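Local coordinates for uncharacterized protein (Danio rerio, PDB 5HBA) that probably contributes the subunit A globular domain to the trimeric heads through which complement C1q recognises its immune targets, at residues L9-S14 with R121-F126; A16-P21 with P108-G113; H55-G60 with S87-G92; R61-L66 with S77-N82; R65-S70 with K103-P108. One frame throughout, in Å; residues are numbered along the deposited sequence.

Contact 1: residues L9-S14 with R121-F126; sequences LRNETS and RLYAVF. With SO4 (sulfate ion), chain D.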
# COMPACT_ATOMS: atom_id res chain seq x y z
N LEU A 9 -2.03 -13.68 6.48
CA LEU A 9 -0.60 -13.86 6.24
C LEU A 9 -0.27 -15.23 5.66
O LEU A 9 -0.83 -16.25 6.08
CB LEU A 9 0.17 -13.65 7.56
CG LEU A 9 1.63 -14.09 7.68
CD1 LEU A 9 2.58 -13.25 6.82
CD2 LEU A 9 2.07 -14.04 9.14
N ARG A 10 0.63 -15.24 4.69
CA ARG A 10 1.15 -16.50 4.17
C ARG A 10 2.63 -16.54 4.48
O ARG A 10 3.38 -15.70 3.98
CB ARG A 10 0.96 -16.61 2.65
CG ARG A 10 1.50 -17.94 2.10
CD ARG A 10 1.51 -17.99 0.57
NE ARG A 10 2.13 -19.24 0.13
CZ ARG A 10 1.45 -20.35 -0.16
NH1 ARG A 10 0.13 -20.36 -0.09
NH2 ARG A 10 2.11 -21.44 -0.55
N ASN A 11 3.03 -17.50 5.31
CA ASN A 11 4.44 -17.72 5.65
C ASN A 11 4.67 -19.21 5.84
O ASN A 11 4.48 -19.73 6.94
CB ASN A 11 4.83 -16.96 6.92
CG ASN A 11 6.35 -16.99 7.17
OD1 ASN A 11 7.14 -17.12 6.25
ND2 ASN A 11 6.74 -16.86 8.43
N GLU A 12 5.07 -19.89 4.77
CA GLU A 12 5.14 -21.35 4.77
C GLU A 12 6.15 -21.87 3.73
O GLU A 12 6.59 -21.12 2.85
CB GLU A 12 3.75 -21.96 4.52
CG GLU A 12 3.00 -21.34 3.35
CD GLU A 12 1.59 -21.88 3.19
OE1 GLU A 12 1.44 -23.02 2.73
OE2 GLU A 12 0.62 -21.14 3.49
N THR A 13 6.49 -23.15 3.86
CA THR A 13 7.47 -23.79 2.99
C THR A 13 6.84 -24.15 1.65
O THR A 13 7.52 -24.20 0.63
CB THR A 13 8.09 -25.05 3.67
OG1 THR A 13 8.65 -24.69 4.93
CG2 THR A 13 9.19 -25.68 2.80
N SER A 14 5.53 -24.39 1.64
CA SER A 14 4.85 -24.81 0.41
C SER A 14 4.93 -23.76 -0.69
O SER A 14 4.81 -22.56 -0.42
CB SER A 14 3.39 -25.12 0.68
OG SER A 14 3.25 -26.16 1.62
N ARG A 121 8.03 -20.51 -3.37
CA ARG A 121 7.55 -20.04 -2.07
C ARG A 121 7.14 -18.59 -2.20
O ARG A 121 7.69 -17.83 -3.02
CB ARG A 121 8.64 -20.15 -1.00
CG ARG A 121 9.10 -21.56 -0.69
CD ARG A 121 10.02 -21.55 0.55
NE ARG A 121 9.37 -20.87 1.68
CZ ARG A 121 9.89 -20.72 2.89
NH1 ARG A 121 11.10 -21.22 3.17
NH2 ARG A 121 9.21 -20.09 3.83
N LEU A 122 6.16 -18.19 -1.38
CA LEU A 122 5.67 -16.82 -1.45
C LEU A 122 5.27 -16.31 -0.08
O LEU A 122 4.41 -16.89 0.59
CB LEU A 122 4.47 -16.73 -2.40
CG LEU A 122 3.72 -15.39 -2.50
CD1 LEU A 122 4.51 -14.38 -3.33
CD2 LEU A 122 2.33 -15.62 -3.10
N TYR A 123 5.89 -15.21 0.34
CA TYR A 123 5.50 -14.54 1.57
C TYR A 123 4.47 -13.51 1.17
O TYR A 123 4.68 -12.76 0.21
CB TYR A 123 6.71 -13.85 2.17
CG TYR A 123 6.45 -13.05 3.42
CD1 TYR A 123 6.40 -13.66 4.67
CD2 TYR A 123 6.28 -11.67 3.36
CE1 TYR A 123 6.18 -12.91 5.83
CE2 TYR A 123 6.05 -10.92 4.50
CZ TYR A 123 6.00 -11.55 5.73
OH TYR A 123 5.78 -10.81 6.86
N ALA A 124 3.33 -13.48 1.86
CA ALA A 124 2.29 -12.53 1.47
C ALA A 124 1.43 -12.05 2.64
O ALA A 124 1.02 -12.86 3.47
CB ALA A 124 1.41 -13.13 0.36
N VAL A 125 1.17 -10.75 2.68
CA VAL A 125 0.20 -10.16 3.59
C VAL A 125 -0.90 -9.53 2.73
O VAL A 125 -0.61 -8.72 1.85
CB VAL A 125 0.85 -9.08 4.51
CG1 VAL A 125 -0.20 -8.44 5.42
CG2 VAL A 125 1.97 -9.69 5.37
N PHE A 126 -2.14 -9.95 2.94
CA PHE A 126 -3.26 -9.48 2.14
C PHE A 126 -4.23 -8.82 3.10
O PHE A 126 -4.66 -9.44 4.08
CB PHE A 126 -3.93 -10.68 1.45
CG PHE A 126 -4.98 -10.32 0.42
CD1 PHE A 126 -5.02 -9.06 -0.17
CD2 PHE A 126 -5.93 -11.27 0.04
CE1 PHE A 126 -5.98 -8.75 -1.13
CE2 PHE A 126 -6.90 -10.96 -0.92
CZ PHE A 126 -6.92 -9.70 -1.50
S SO4 D . 4.71 -25.72 5.77
O1 SO4 D . 3.49 -25.86 6.54
O2 SO4 D . 4.39 -25.65 4.35
O3 SO4 D . 5.40 -24.47 6.14
O4 SO4 D . 5.62 -26.84 6.01
O HOH W 1 5.07 -20.07 0.48
O HOH W 2 5.85 -18.22 2.53
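Arg10 is stretched out, with CG anti to the backbone N (chi1 -180°), and its guanidinium turns an edge to the Leu122 carbonyl. At the edge, in the guanidinium plane, Arg10 NH2 bonds Ser14 O at 2.9 Å. Glu12 CD lies over one face, and NH1 is held by Thr23 O. From the other segment, Arg121, bent at chi3 (53°), brings NE and NH2 onto Glu12 O, each at 3.0 Å in a weak bond, with Thr13 CA over a guanidinium face. Leu9 CD1, crossing Tyr123 obliquely, meets CE1 at 3.7 Å, while Asn11 OD1 sits at the ring edge; Leu9 and Tyr123 also pack on Leu76 of a second subunit. The backbone pair is short: Arg10 N to Ala124 O (2.7 Å) and Ala124 N to Arg10 O (3.1 Å). The strands part after Arg10, where one water accepts from both Arg10 NE and Leu122 N. This antiparallel pairing of the N-terminal strand with the C-terminal strand 120-133 belongs to the C1q/TNF jelly roll.

Contact 2: residues A16-P21 with P108-G113; sequences AQYKQP and PFAGDG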
# COMPACT_ATOMS: atom_id res chain seq x y z
N ALA A 16 3.61 -21.60 -3.80
CA ALA A 16 2.30 -21.06 -4.17
C ALA A 16 2.10 -21.24 -5.67
O ALA A 16 2.80 -20.64 -6.48
CB ALA A 16 2.20 -19.58 -3.79
N GLN A 17 1.12 -22.07 -6.04
CA GLN A 17 0.83 -22.41 -7.43
C GLN A 17 0.55 -21.18 -8.29
O GLN A 17 -0.08 -20.23 -7.83
CB GLN A 17 -0.41 -23.30 -7.47
CG GLN A 17 -0.20 -24.68 -6.88
CD GLN A 17 0.67 -25.55 -7.77
OE1 GLN A 17 0.45 -25.65 -8.98
NE2 GLN A 17 1.68 -26.17 -7.17
N TYR A 18 1.03 -21.21 -9.53
CA TYR A 18 0.69 -20.17 -10.49
C TYR A 18 -0.78 -20.28 -10.90
O TYR A 18 -1.33 -21.39 -11.00
CB TYR A 18 1.57 -20.26 -11.73
CG TYR A 18 3.01 -19.83 -11.51
CD1 TYR A 18 3.32 -18.55 -11.04
CD2 TYR A 18 4.07 -20.69 -11.81
CE1 TYR A 18 4.64 -18.14 -10.86
CE2 TYR A 18 5.40 -20.28 -11.63
CZ TYR A 18 5.67 -19.01 -11.16
OH TYR A 18 6.97 -18.62 -10.97
N LYS A 19 -1.40 -19.12 -11.10
CA LYS A 19 -2.76 -19.01 -11.63
C LYS A 19 -3.82 -19.71 -10.76
O LYS A 19 -4.83 -20.18 -11.27
CB LYS A 19 -2.82 -19.49 -13.09
CG LYS A 19 -1.78 -18.83 -13.98
CD LYS A 19 -1.85 -19.35 -15.43
CE LYS A 19 -3.13 -18.91 -16.14
NZ LYS A 19 -3.18 -17.44 -16.35
N GLN A 20 -3.57 -19.76 -9.46
CA GLN A 20 -4.55 -20.18 -8.47
C GLN A 20 -4.51 -19.16 -7.35
O GLN A 20 -3.47 -18.51 -7.15
CB GLN A 20 -4.18 -21.56 -7.90
CG GLN A 20 -4.23 -22.68 -8.93
CD GLN A 20 -4.07 -24.06 -8.31
OE1 GLN A 20 -3.60 -24.21 -7.18
NE2 GLN A 20 -4.46 -25.09 -9.05
N PRO A 21 -5.61 -19.01 -6.61
CA PRO A 21 -5.59 -18.05 -5.50
C PRO A 21 -4.52 -18.37 -4.47
O PRO A 21 -4.35 -19.54 -4.07
CB PRO A 21 -6.98 -18.18 -4.89
CG PRO A 21 -7.85 -18.61 -6.03
CD PRO A 21 -6.98 -19.47 -6.93
N PRO A 108 -0.61 -15.49 -8.23
CA PRO A 108 0.69 -15.32 -8.88
C PRO A 108 0.63 -15.78 -10.33
O PRO A 108 -0.20 -16.64 -10.67
CB PRO A 108 1.63 -16.24 -8.09
CG PRO A 108 0.81 -16.77 -6.92
CD PRO A 108 -0.63 -16.68 -7.35
N PHE A 109 1.48 -15.20 -11.17
CA PHE A 109 1.69 -15.69 -12.53
C PHE A 109 3.16 -15.53 -12.94
O PHE A 109 3.92 -14.83 -12.27
CB PHE A 109 0.73 -15.03 -13.54
CG PHE A 109 0.95 -13.55 -13.74
CD1 PHE A 109 0.47 -12.62 -12.81
CD2 PHE A 109 1.57 -13.07 -14.90
CE1 PHE A 109 0.64 -11.25 -13.02
CE2 PHE A 109 1.74 -11.70 -15.12
CZ PHE A 109 1.28 -10.79 -14.18
N ALA A 110 3.57 -16.22 -14.00
CA ALA A 110 4.92 -16.05 -14.52
C ALA A 110 4.89 -15.00 -15.62
O ALA A 110 4.52 -15.29 -16.77
CB ALA A 110 5.48 -17.37 -15.04
N GLY A 111 5.26 -13.78 -15.26
CA GLY A 111 5.20 -12.63 -16.16
C GLY A 111 6.07 -12.71 -17.40
O GLY A 111 5.88 -11.94 -18.33
N ASP A 112 7.04 -13.62 -17.41
CA ASP A 112 7.83 -13.86 -18.61
C ASP A 112 8.40 -15.28 -18.59
O ASP A 112 8.06 -16.08 -17.71
CB ASP A 112 8.93 -12.79 -18.79
CG ASP A 112 9.98 -12.82 -17.68
OD1 ASP A 112 9.82 -13.57 -16.70
OD2 ASP A 112 10.99 -12.06 -17.78
N GLY A 113 9.27 -15.61 -19.55
CA GLY A 113 9.86 -16.93 -19.61
C GLY A 113 8.92 -17.93 -20.27
O GLY A 113 7.79 -17.59 -20.61
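A single backbone hydrogen bond supplies the directional part of this contact: Lys19 N donates to Pro108 O at 2.8 Å, almost straight (171°) and nearly along the C=O axis. Lys19 holds the third position of a type II beta turn from Gln17 to Gln20, with positive phi (60°), and the Tyr18-Lys19 peptide at the middle of the turn points its N-H at Pro108 O.

Van der Waals contacts set the Pro108 ring against the carbonyls of Gln17 and Gln20, its CD 3.4 Å from Gln20 O and 3.6 Å from Gln17 O. The apolar contacts are Ala16 CB, loosely on Pro108 CG, and those of Tyr18.

With CG anti to the carbonyl carbon (chi1 -72°), the Tyr18 ring lies along segment 108-113: CD1 is 4.1 Å from Pro108 CB and 3.6 Å from Phe109 C, the methyl of Ala110 sits over one face toward the rim, 4.2 Å from CZ, and Pro108 C lies at the edge. The whole is a type II turn in a connecting loop, docked on the outgoing end of a strand of the C1q beta sandwich.

Contact 3: residues H55-G60 with S87-G92; sequences HASSEG and SLVVSG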
# COMPACT_ATOMS: atom_id res chain seq x y z
N HIS A 55 0.99 -7.18 0.13
CA HIS A 55 2.44 -6.97 0.13
C HIS A 55 3.07 -8.36 0.09
O HIS A 55 2.83 -9.19 0.98
CB HIS A 55 2.92 -6.25 1.41
CG HIS A 55 2.12 -5.04 1.76
ND1 HIS A 55 2.27 -3.82 1.14
CD2 HIS A 55 1.15 -4.85 2.71
CE1 HIS A 55 1.44 -2.95 1.66
NE2 HIS A 55 0.75 -3.53 2.61
N ALA A 56 3.89 -8.62 -0.92
CA ALA A 56 4.35 -9.99 -1.14
C ALA A 56 5.76 -10.08 -1.70
O ALA A 56 6.17 -9.23 -2.49
CB ALA A 56 3.36 -10.74 -2.05
N SER A 57 6.48 -11.13 -1.31
CA SER A 57 7.82 -11.38 -1.82
C SER A 57 8.08 -12.84 -2.16
O SER A 57 7.59 -13.76 -1.50
CB SER A 57 8.92 -10.85 -0.89
OG SER A 57 8.68 -11.16 0.47
N SER A 58 8.89 -13.02 -3.20
CA SER A 58 9.37 -14.33 -3.61
C SER A 58 10.81 -14.11 -4.07
O SER A 58 11.20 -12.97 -4.34
CB SER A 58 8.54 -14.83 -4.79
OG SER A 58 9.04 -16.06 -5.27
N GLU A 59 11.58 -15.18 -4.18
CA GLU A 59 12.93 -15.07 -4.74
C GLU A 59 12.82 -14.90 -6.26
O GLU A 59 12.10 -15.65 -6.93
CB GLU A 59 13.75 -16.32 -4.40
CG GLU A 59 15.18 -16.33 -4.92
CD GLU A 59 16.16 -15.62 -4.00
OE1 GLU A 59 15.71 -14.87 -3.11
OE2 GLU A 59 17.39 -15.82 -4.17
N GLY A 60 13.50 -13.90 -6.81
CA GLY A 60 13.46 -13.66 -8.24
C GLY A 60 12.21 -12.92 -8.67
O GLY A 60 11.54 -12.29 -7.84
N SER A 87 15.30 -10.78 -3.87
CA SER A 87 13.96 -10.92 -3.32
C SER A 87 13.43 -9.53 -2.92
O SER A 87 14.04 -8.85 -2.10
CB SER A 87 13.98 -11.85 -2.11
OG SER A 87 12.68 -12.04 -1.59
N LEU A 88 12.31 -9.11 -3.52
CA LEU A 88 11.75 -7.78 -3.26
C LEU A 88 10.28 -7.87 -2.83
O LEU A 88 9.64 -8.90 -3.04
CB LEU A 88 11.86 -6.90 -4.52
CG LEU A 88 13.24 -6.68 -5.14
CD1 LEU A 88 13.14 -5.83 -6.42
CD2 LEU A 88 14.17 -6.02 -4.14
N VAL A 89 9.76 -6.81 -2.22
CA VAL A 89 8.34 -6.77 -1.85
C VAL A 89 7.55 -6.03 -2.91
O VAL A 89 7.77 -4.84 -3.14
CB VAL A 89 8.12 -6.11 -0.47
CG1 VAL A 89 6.62 -5.98 -0.17
CG2 VAL A 89 8.83 -6.93 0.63
N VAL A 90 6.63 -6.73 -3.57
CA VAL A 90 5.71 -6.10 -4.50
C VAL A 90 4.42 -5.79 -3.74
O VAL A 90 3.89 -6.63 -3.03
CB VAL A 90 5.31 -7.02 -5.66
CG1 VAL A 90 4.51 -6.24 -6.71
CG2 VAL A 90 6.52 -7.64 -6.30
N SER A 91 3.92 -4.57 -3.91
CA SER A 91 2.65 -4.19 -3.32
C SER A 91 1.69 -3.71 -4.39
O SER A 91 2.10 -3.13 -5.41
CB SER A 91 2.86 -3.09 -2.28
OG SER A 91 3.72 -3.52 -1.26
N GLY A 92 0.40 -3.94 -4.17
CA GLY A 92 -0.62 -3.54 -5.12
C GLY A 92 -1.95 -3.54 -4.41
O GLY A 92 -2.06 -4.04 -3.28
O HOH W 3 10.52 -14.02 0.20
O HOH W 4 11.39 -10.19 -6.14
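Two long strands of the C1q jelly roll, 48-59 and 87-98, run antiparallel here beside the trimer interface, and His55 illustrates how a polar side chain is fixed in such a place. Its CB lies 4.0 Å from Val89 CG1, on the face shared by His55, Val89 and Ser91. With chi1 at -47°, CG stands anti to the carbonyl carbon, 3.7 Å from Ser91 OG. ND1 then meets Ser91 OG at 2.8 Å, a bond of 162° lying in the imidazole plane, in which either atom could be the donor; this fixes the rotation of the ring. CE1, toward the tip of the ring, skirts the same hydroxyl at 3.7 Å, and the His55 side chain also touches Asn127. Against other copies of the protein, His55 packs on Gly92 of a second subunit, and Ser91 on Ser91 of both partners.

Behind this pair the backbone is well joined: Ala56 N gives to Val90 O at 2.9 Å and Val90 N to Ala56 O at 2.8 Å. Toward the other end the direct ladder loosens, and a water accepts from Leu88 N and donates to Gly60 O. One close approach remains in that part, Ser57 CB at 3.0 Å from Leu88 O.

Contact 4: residues R61-L66 with S77-N82; sequences RLCLRL and SFCDFN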
# COMPACT_ATOMS: atom_id res chain seq x y z
N ARG A 61 11.88 -13.00 -9.96
CA ARG A 61 10.73 -12.30 -10.52
C ARG A 61 9.42 -12.66 -9.80
O ARG A 61 9.13 -13.84 -9.59
CB ARG A 61 10.60 -12.61 -12.02
CG ARG A 61 9.48 -11.85 -12.72
CD ARG A 61 8.67 -12.76 -13.64
NE ARG A 61 8.06 -13.85 -12.90
CZ ARG A 61 8.17 -15.14 -13.22
NH1 ARG A 61 7.59 -16.06 -12.46
NH2 ARG A 61 8.86 -15.51 -14.30
N LEU A 62 8.65 -11.64 -9.43
CA LEU A 62 7.36 -11.84 -8.78
C LEU A 62 6.28 -11.03 -9.47
O LEU A 62 6.36 -9.80 -9.53
CB LEU A 62 7.40 -11.49 -7.28
CG LEU A 62 6.05 -11.60 -6.55
CD1 LEU A 62 5.42 -12.99 -6.71
CD2 LEU A 62 6.21 -11.27 -5.07
N CYS A 63 5.28 -11.74 -9.99
CA CYS A 63 4.12 -11.12 -10.60
C CYS A 63 2.86 -11.61 -9.88
O CYS A 63 2.68 -12.82 -9.68
CB CYS A 63 4.04 -11.49 -12.08
SG CYS A 63 5.08 -10.47 -13.15
N LEU A 64 2.01 -10.67 -9.48
CA LEU A 64 0.74 -11.00 -8.84
C LEU A 64 -0.40 -10.21 -9.47
O LEU A 64 -0.24 -9.04 -9.86
CB LEU A 64 0.81 -10.73 -7.34
CG LEU A 64 1.60 -11.73 -6.50
CD1 LEU A 64 2.11 -11.07 -5.26
CD2 LEU A 64 0.71 -12.92 -6.09
N ARG A 65 -1.55 -10.87 -9.60
CA ARG A 65 -2.74 -10.19 -10.06
C ARG A 65 -3.71 -10.04 -8.90
O ARG A 65 -3.86 -10.96 -8.09
CB ARG A 65 -3.43 -10.99 -11.17
CG ARG A 65 -2.73 -10.94 -12.50
CD ARG A 65 -3.64 -11.45 -13.63
NE ARG A 65 -2.93 -11.39 -14.91
CZ ARG A 65 -2.30 -12.42 -15.46
NH1 ARG A 65 -2.31 -13.60 -14.86
NH2 ARG A 65 -1.66 -12.27 -16.61
N LEU A 66 -4.35 -8.88 -8.80
CA LEU A 66 -5.51 -8.76 -7.93
C LEU A 66 -6.74 -9.02 -8.80
O LEU A 66 -6.92 -8.36 -9.83
CB LEU A 66 -5.59 -7.37 -7.30
CG LEU A 66 -6.82 -7.05 -6.45
CD1 LEU A 66 -6.76 -7.81 -5.09
CD2 LEU A 66 -6.90 -5.55 -6.23
N SER A 77 -2.48 -6.18 -12.57
CA SER A 77 -1.18 -6.84 -12.45
C SER A 77 -0.13 -5.95 -11.79
O SER A 77 -0.05 -4.75 -12.05
CB SER A 77 -0.66 -7.28 -13.83
OG SER A 77 -1.54 -8.23 -14.43
N PHE A 78 0.69 -6.56 -10.94
CA PHE A 78 1.77 -5.85 -10.28
C PHE A 78 2.99 -6.75 -10.34
O PHE A 78 2.97 -7.84 -9.78
CB PHE A 78 1.39 -5.56 -8.82
CG PHE A 78 0.13 -4.74 -8.69
CD1 PHE A 78 0.17 -3.35 -8.76
CD2 PHE A 78 -1.09 -5.36 -8.53
CE1 PHE A 78 -1.01 -2.59 -8.66
CE2 PHE A 78 -2.27 -4.62 -8.42
CZ PHE A 78 -2.22 -3.24 -8.49
N CYS A 79 4.03 -6.29 -11.04
CA CYS A 79 5.20 -7.11 -11.35
C CYS A 79 6.53 -6.46 -10.96
O CYS A 79 6.81 -5.30 -11.32
CB CYS A 79 5.25 -7.40 -12.86
SG CYS A 79 4.14 -8.67 -13.52
N ASP A 80 7.36 -7.21 -10.25
CA ASP A 80 8.78 -6.88 -10.08
C ASP A 80 9.59 -7.81 -10.98
O ASP A 80 9.69 -9.01 -10.70
CB ASP A 80 9.23 -7.07 -8.63
CG ASP A 80 8.96 -5.84 -7.75
OD1 ASP A 80 8.37 -4.86 -8.25
OD2 ASP A 80 9.31 -5.87 -6.55
N PHE A 81 10.15 -7.26 -12.06
CA PHE A 81 11.00 -8.03 -12.96
C PHE A 81 12.48 -7.91 -12.60
O PHE A 81 13.30 -7.49 -13.42
CB PHE A 81 10.78 -7.60 -14.42
CG PHE A 81 9.47 -8.04 -15.00
CD1 PHE A 81 9.29 -9.35 -15.43
CD2 PHE A 81 8.42 -7.15 -15.12
CE1 PHE A 81 8.08 -9.76 -15.97
CE2 PHE A 81 7.20 -7.55 -15.66
CZ PHE A 81 7.03 -8.87 -16.08
N ASN A 82 12.83 -8.29 -11.37
CA ASN A 82 14.21 -8.26 -10.92
C ASN A 82 14.96 -9.56 -11.21
O ASN A 82 14.38 -10.51 -11.74
CB ASN A 82 14.30 -7.93 -9.42
CG ASN A 82 13.49 -8.89 -8.57
OD1 ASN A 82 12.32 -8.64 -8.27
ND2 ASN A 82 14.12 -9.98 -8.15
O HOH W 5 -0.83 -9.43 -16.47
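Two phenyl rings and two guanidinium groups mark this hairpin. The Phe78 ring presents its edge to Leu64 O and Leu66 CB, whereas Phe81 is met obliquely by two groups: Arg61 CG at 3.7 Å from CD1, and Cys63 SG at 3.9 Å from CZ, a sulfur-aromatic contact. Arg61 runs beside Phe81 in the same direction, its guanidinium plane turned 75° from the ring, and its NH2 goes on to a salt bridge with Asp112. The Arg65 guanidinium is tied to Ser77 through a water, 3.0 Å from Arg65 NH2 and 2.5 Å from Ser77 OG.

Between these groups Cys63 and Cys79 face each other as a non-hydrogen-bonded pair, with SG joined to SG at 2.1 Å (chi3 119°). Hydrogen-bonded pairs flank them, with Asp80 N reaching Leu62 O and Phe78 N reaching Leu64 O, both at 2.9 Å. A covalent cross-strand link thus adds to the ladder and holds the register of the hairpin, consistent with a secreted domain, while Asp80 OD1 accepts from Val89 N of a third subunit.

Contact 5: residues R65-S70 with K103-P108; sequences RLKSTS and KVWIEP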
# COMPACT_ATOMS: atom_id res chain seq x y z
N ARG A 65 -1.55 -10.87 -9.60
CA ARG A 65 -2.74 -10.19 -10.06
C ARG A 65 -3.71 -10.04 -8.90
O ARG A 65 -3.86 -10.96 -8.09
CB ARG A 65 -3.43 -10.99 -11.17
CG ARG A 65 -2.73 -10.94 -12.50
CD ARG A 65 -3.64 -11.45 -13.63
NE ARG A 65 -2.93 -11.39 -14.91
CZ ARG A 65 -2.30 -12.42 -15.46
NH1 ARG A 65 -2.31 -13.60 -14.86
NH2 ARG A 65 -1.66 -12.27 -16.61
N LEU A 66 -4.35 -8.88 -8.80
CA LEU A 66 -5.51 -8.76 -7.93
C LEU A 66 -6.74 -9.02 -8.80
O LEU A 66 -6.92 -8.36 -9.83
CB LEU A 66 -5.59 -7.37 -7.30
CG LEU A 66 -6.82 -7.05 -6.45
CD1 LEU A 66 -6.76 -7.81 -5.09
CD2 LEU A 66 -6.90 -5.55 -6.23
N LYS A 67 -7.57 -9.98 -8.40
CA LYS A 67 -8.69 -10.40 -9.24
C LYS A 67 -10.02 -10.38 -8.48
O LYS A 67 -10.04 -10.44 -7.25
CB LYS A 67 -8.44 -11.81 -9.81
CG LYS A 67 -7.31 -11.90 -10.85
CD LYS A 67 -7.24 -13.28 -11.51
CE LYS A 67 -8.18 -13.42 -12.72
NZ LYS A 67 -7.70 -12.61 -13.89
N SER A 68 -11.13 -10.29 -9.21
CA SER A 68 -12.47 -10.40 -8.61
C SER A 68 -13.45 -11.12 -9.55
O SER A 68 -13.24 -11.16 -10.76
CB SER A 68 -13.06 -9.02 -8.32
OG SER A 68 -13.47 -8.39 -9.53
N THR A 69 -14.53 -11.67 -8.98
CA THR A 69 -15.61 -12.20 -9.80
C THR A 69 -16.75 -11.19 -9.92
O THR A 69 -17.86 -11.56 -10.30
CB THR A 69 -16.20 -13.51 -9.25
OG1 THR A 69 -16.58 -13.33 -7.88
CG2 THR A 69 -15.20 -14.65 -9.36
N SER A 70 -16.49 -9.94 -9.57
CA SER A 70 -17.50 -8.90 -9.73
C SER A 70 -17.71 -8.62 -11.21
O SER A 70 -16.94 -9.09 -12.05
CB SER A 70 -17.13 -7.64 -8.94
OG SER A 70 -15.83 -7.17 -9.26
N LYS A 103 -16.21 -12.40 -5.22
CA LYS A 103 -15.00 -12.88 -4.57
C LYS A 103 -13.81 -12.02 -4.99
O LYS A 103 -13.79 -11.50 -6.10
CB LYS A 103 -14.76 -14.35 -4.92
CG LYS A 103 -15.83 -15.28 -4.36
CD LYS A 103 -15.60 -16.74 -4.73
CE LYS A 103 -16.70 -17.63 -4.16
NZ LYS A 103 -16.66 -17.74 -2.66
N VAL A 104 -12.84 -11.86 -4.09
CA VAL A 104 -11.62 -11.11 -4.40
C VAL A 104 -10.42 -11.90 -3.90
O VAL A 104 -10.46 -12.50 -2.82
CB VAL A 104 -11.62 -9.69 -3.78
CG1 VAL A 104 -10.35 -8.93 -4.15
CG2 VAL A 104 -12.85 -8.91 -4.25
N TRP A 105 -9.35 -11.93 -4.70
CA TRP A 105 -8.18 -12.70 -4.31
C TRP A 105 -6.93 -12.20 -5.01
O TRP A 105 -7.01 -11.32 -5.88
CB TRP A 105 -8.41 -14.19 -4.58
CG TRP A 105 -8.43 -14.61 -6.05
CD1 TRP A 105 -7.39 -15.17 -6.74
CD2 TRP A 105 -9.53 -14.53 -6.97
NE1 TRP A 105 -7.78 -15.43 -8.04
CE2 TRP A 105 -9.09 -15.05 -8.21
CE3 TRP A 105 -10.86 -14.07 -6.88
CZ2 TRP A 105 -9.90 -15.13 -9.34
CZ3 TRP A 105 -11.67 -14.14 -8.01
CH2 TRP A 105 -11.19 -14.67 -9.22
N ILE A 106 -5.82 -12.80 -4.68
CA ILE A 106 -4.59 -12.67 -5.39
C ILE A 106 -4.10 -13.99 -5.86
O ILE A 106 -4.32 -15.00 -5.30
CB ILE A 106 -3.51 -11.94 -4.59
CG1 ILE A 106 -3.15 -12.69 -3.31
CG2 ILE A 106 -3.97 -10.54 -4.29
CD1 ILE A 106 -2.09 -12.06 -2.45
N GLU A 107 -3.34 -13.90 -6.89
CA GLU A 107 -2.92 -14.94 -7.82
C GLU A 107 -1.55 -14.60 -8.42
O GLU A 107 -1.32 -13.48 -8.91
CB GLU A 107 -4.03 -15.15 -8.88
CG GLU A 107 -3.80 -16.23 -9.88
CD GLU A 107 -4.99 -16.37 -10.84
OE1 GLU A 107 -5.96 -15.58 -10.71
OE2 GLU A 107 -4.95 -17.25 -11.71
N PRO A 108 -0.61 -15.49 -8.23
CA PRO A 108 0.69 -15.32 -8.88
C PRO A 108 0.63 -15.78 -10.33
O PRO A 108 -0.20 -16.64 -10.67
CB PRO A 108 1.63 -16.24 -8.09
CG PRO A 108 0.81 -16.77 -6.92
CD PRO A 108 -0.63 -16.68 -7.35
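Trp105 takes the crowded first torsion, CG between the backbone N and the carbonyl carbon (chi1 71°), which leans the indole across the neighbouring strand. There the backbone puts Lys67 CB over the six-membered ring, 3.8 Å from its centroid, in a CH-pi contact; CG, anti to the carbonyl carbon, and a bend at chi3 (87°) carry the rest of the Lys67 chain on past the indole. Thr69 CG2 meets the same ring at its edge, 3.8 Å from CZ3, the two side chains crossing at about a right angle. Thr69 is also in the crowded position (chi1 53°), and this turns OG1 to accept from Lys103 N at 2.8 Å. Glu107, fully extended, sets OE1 to receive Trp105 NE1, although the place of that oxygen is less sure. The ammonium of Lys67 goes to Ser75 OG, and Tyr41 packs edge-to-face with the indole.

Beneath this polar-edged layer lies the ladder itself, with Arg65 N to Glu107 O at 2.7 Å and Lys67 N to Trp105 O at 2.9 Å as its straightest rungs. On the opposite face Leu66 CD1 touches both Val104 CG1 (3.9 Å) and Ile106 CG2 (4.0 Å), and these residues turn to Phe52, Phe54 and Ala94 of the facing sheet. One face mainly aliphatic toward the partner sheet and the other mixed is the pattern of a strand pair in a two-sheet beta sandwich, here the C1q jelly roll.

Contacts 3 and 5 are the buried pair, yet they differ in kind: contact 3 turns a serine and histidine face to the subunit interface, while contact 5 sends aliphatic groups into the sandwich interior. Contacts 1, 2 and 4 are only partly buried. Contacts 1 and 3 belong to one sheet, joined by bonds between strands 120-133 and 48-59. Contacts 4 and 5 share Arg65 and Leu66 in the other sheet, and contact 2 shares Pro108 with contact 5. Leu122 and Phe126 of contact 1 reach across to Leu62 and Leu66. Chemistry follows place: waters bridge the parted end of the strand pair in contact 1, a loop turn holds contact 2, and a disulfide staples contact 4.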